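MucR Phosphodiesterase (Pseudomonas aeruginosa, PDB 5M1T) belongs to the EAL-domain proteins, with a barrel fold that holds two magnesium ions and the ligand C2E. Local coordinates at residues A[188-193]-A[207-212]. Residues are numbered along the deposited sequence; the frame is centred on the assembly and turned at random.
With C2E (9,9'-[(2R,3R,3aS,5S,7aR,9R,10R,10aS,12S,14aR)-3,5,10,12-tetrahydroxy-5,12-dioxidooctahydro-2H,7H-difuro[3,2-d:3',2'-j][1,3,7,9,2,8]tetraoxadiphosphacyclododecine-2,9-diyl]bis(2-amino-1,9-dihydro-6H-purin-6-one)), chain C.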
# COMPACT_ATOMS: atom_id res chain seq x y z
N PHE A 188 -3.15 15.28 12.64
CA PHE A 188 -2.50 14.78 13.83
C PHE A 188 -3.36 15.10 15.06
O PHE A 188 -3.96 16.16 15.18
CB PHE A 188 -1.08 15.31 13.96
CG PHE A 188 -0.25 14.53 14.92
CD1 PHE A 188 0.39 13.38 14.52
CD2 PHE A 188 -0.16 14.93 16.26
CE1 PHE A 188 1.14 12.63 15.41
CE2 PHE A 188 0.60 14.19 17.16
CZ PHE A 188 1.25 13.03 16.73
N GLY A 189 -3.48 14.10 15.92
CA GLY A 189 -4.30 14.20 17.11
C GLY A 189 -5.52 13.33 16.97
O GLY A 189 -6.13 12.97 17.99
N THR A 190 -5.88 12.98 15.74
CA THR A 190 -7.05 12.14 15.47
C THR A 190 -6.81 10.63 15.51
O THR A 190 -7.77 9.86 15.53
CB THR A 190 -7.70 12.46 14.10
OG1 THR A 190 -6.82 12.07 13.05
CG2 THR A 190 -8.01 13.92 13.99
N GLY A 191 -5.56 10.20 15.47
CA GLY A 191 -5.25 8.79 15.48
C GLY A 191 -4.54 8.42 16.76
O GLY A 191 -4.60 9.15 17.79
N TYR A 192 -3.87 7.27 16.71
CA TYR A 192 -3.10 6.76 17.85
C TYR A 192 -1.67 6.55 17.40
O TYR A 192 -1.42 5.78 16.47
CB TYR A 192 -3.69 5.44 18.36
CG TYR A 192 -5.06 5.56 18.98
CD1 TYR A 192 -6.21 5.74 18.19
CD2 TYR A 192 -5.23 5.43 20.34
CE1 TYR A 192 -7.46 5.83 18.77
CE2 TYR A 192 -6.49 5.50 20.91
CZ TYR A 192 -7.60 5.72 20.13
OH TYR A 192 -8.84 5.80 20.74
N SER A 193 -0.72 7.24 18.04
CA SER A 193 0.70 7.18 17.65
C SER A 193 1.57 6.50 18.68
O SER A 193 1.42 6.70 19.88
CB SER A 193 1.26 8.58 17.39
OG SER A 193 0.67 9.14 16.26
N LYS A 207 0.87 18.10 11.18
CA LYS A 207 -0.23 19.05 10.95
C LYS A 207 -1.35 18.81 11.97
O LYS A 207 -2.07 17.82 11.89
CB LYS A 207 -0.80 18.95 9.55
CG LYS A 207 0.26 18.96 8.47
CD LYS A 207 -0.33 19.16 7.10
CE LYS A 207 -0.47 20.63 6.73
NZ LYS A 207 -1.36 20.78 5.50
N ILE A 208 -1.51 19.76 12.88
CA ILE A 208 -2.55 19.63 13.88
C ILE A 208 -3.93 19.62 13.23
O ILE A 208 -4.22 20.52 12.41
CB ILE A 208 -2.53 20.77 14.90
CG1 ILE A 208 -1.16 20.87 15.58
CG2 ILE A 208 -3.61 20.52 15.92
CD1 ILE A 208 -0.92 22.21 16.23
N ASP A 209 -4.78 18.66 13.59
CA ASP A 209 -6.07 18.55 12.91
C ASP A 209 -6.92 19.78 13.21
O ASP A 209 -6.95 20.25 14.37
CB ASP A 209 -6.85 17.33 13.32
CG ASP A 209 -8.14 17.18 12.52
OD1 ASP A 209 -8.07 16.99 11.29
OD2 ASP A 209 -9.23 17.32 13.11
N ARG A 210 -7.60 20.28 12.19
CA ARG A 210 -8.42 21.47 12.32
C ARG A 210 -9.47 21.34 13.38
O ARG A 210 -9.89 22.35 13.93
CB ARG A 210 -9.10 21.83 11.00
CG ARG A 210 -10.09 20.80 10.46
CD ARG A 210 -10.70 21.34 9.16
NE ARG A 210 -11.48 20.44 8.31
CZ ARG A 210 -11.05 19.29 7.75
NH1 ARG A 210 -9.84 18.76 8.03
NH2 ARG A 210 -11.87 18.63 6.92
N GLY A 211 -9.90 20.12 13.67
CA GLY A 211 -10.88 19.87 14.74
C GLY A 211 -10.46 20.43 16.08
O GLY A 211 -11.27 20.99 16.83
N PHE A 212 -9.18 20.34 16.38
CA PHE A 212 -8.66 20.86 17.65
C PHE A 212 -8.56 22.37 17.69
O PHE A 212 -8.71 23.00 18.75
CB PHE A 212 -7.31 20.25 17.95
CG PHE A 212 -7.36 18.76 18.07
CD1 PHE A 212 -7.93 18.19 19.19
CD2 PHE A 212 -6.89 17.95 17.06
CE1 PHE A 212 -8.00 16.83 19.33
CE2 PHE A 212 -6.97 16.59 17.18
CZ PHE A 212 -7.53 16.02 18.31
P1 C2E C . -7.16 17.76 4.82
O2P C2E C . -5.92 17.09 4.29
O1P C2E C . -7.22 17.91 6.33
O5' C2E C . -7.26 19.19 4.12
C5' C2E C . -7.62 20.33 4.86
C4' C2E C . -9.11 20.57 4.81
O4' C2E C . -9.43 21.63 5.73
C3' C2E C . -9.57 21.05 3.44
O3' C2E C . -10.90 20.58 3.21
C2' C2E C . -9.60 22.56 3.57
O2' C2E C . -10.51 23.18 2.66
C1' C2E C . -10.08 22.68 5.01
N9 C2E C . -9.75 23.95 5.64
C8 C2E C . -8.59 24.63 5.55
N7 C2E C . -8.66 25.76 6.28
C5 C2E C . -9.86 25.80 6.86
C6 C2E C . -10.57 26.72 7.76
O6 C2E C . -10.01 27.76 8.17
N1 C2E C . -11.82 26.39 8.11
C2 C2E C . -12.43 25.27 7.67
N2 C2E C . -13.70 24.99 8.06
N3 C2E C . -11.83 24.38 6.86
C4 C2E C . -10.58 24.61 6.43
P11 C2E C . -11.30 19.90 1.81
O21 C2E C . -10.66 20.70 0.69
O11 C2E C . -12.79 19.91 1.68
O5A C2E C . -10.70 18.42 1.82
C5A C2E C . -11.13 17.51 2.84
C4A C2E C . -10.22 16.30 2.87
O4A C2E C . -10.21 15.65 1.60
C3A C2E C . -8.77 16.66 3.09
O3A C2E C . -8.47 16.90 4.45
C2A C2E C . -8.05 15.46 2.53
O2A C2E C . -8.05 14.38 3.46
C1A C2E C . -8.93 15.06 1.37
N91 C2E C . -8.33 15.54 0.09
C81 C2E C . -8.44 16.75 -0.50
N71 C2E C . -7.77 16.77 -1.68
C51 C2E C . -7.23 15.55 -1.84
C61 C2E C . -6.40 14.88 -2.85
O61 C2E C . -6.01 15.50 -3.87
N11 C2E C . -6.06 13.59 -2.64
C21 C2E C . -6.45 12.93 -1.53
N21 C2E C . -6.08 11.65 -1.37
N31 C2E C . -7.21 13.47 -0.56
C41 C2E C . -7.60 14.76 -0.68
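Phe-212 lays the CE2–CZ edge of its flat ring against the peptide of Gly-189, with CZ 3.4 Å from Gly-189 O and the carbonyl oxygen lying near the ring plane. Having no CB, Gly-189 lets CE2 close in on its CA and can adopt the positive phi (110°) at which a CB would crowd the preceding carbonyl oxygen. Beside this, Thr-190 serves two partners: its methyl crosses the side chain of Asp-209 at about a right angle, CG2 standing 3.6 Å from Asp-209 CG, while its hydroxyl bonds back to Asp-187 O. With chi1 at -175° Asp-209 turns CG away from its own backbone N, and the carboxylate lies beside that methyl, within reach of Gly-211 N. Its short acceptor side chain suits an N-cap: OD2 accepts from Gly-211 N at 2.9 Å, met from well above the carboxylate plane.

Phe-188 and Ile-208 form a parallel bridge, held by Phe-188 N to Lys-207 O (2.9 Å) and Asp-209 N to Phe-188 O (3.1 Å). Arg-210, which follows Asp-209, carries C2E O4' over one guanidinium face, with Arg-210 NH1 3.2 Å from C2E O1P. The long chain of Lys-207 brings NZ to salt bridges with Glu-65 and Glu-156, both magnesium ligands. Strands 182-188 and 205-208 thus pair at their C-terminal ends, with Phe-188, Ile-208 and Phe-212 packed on helix 220-236.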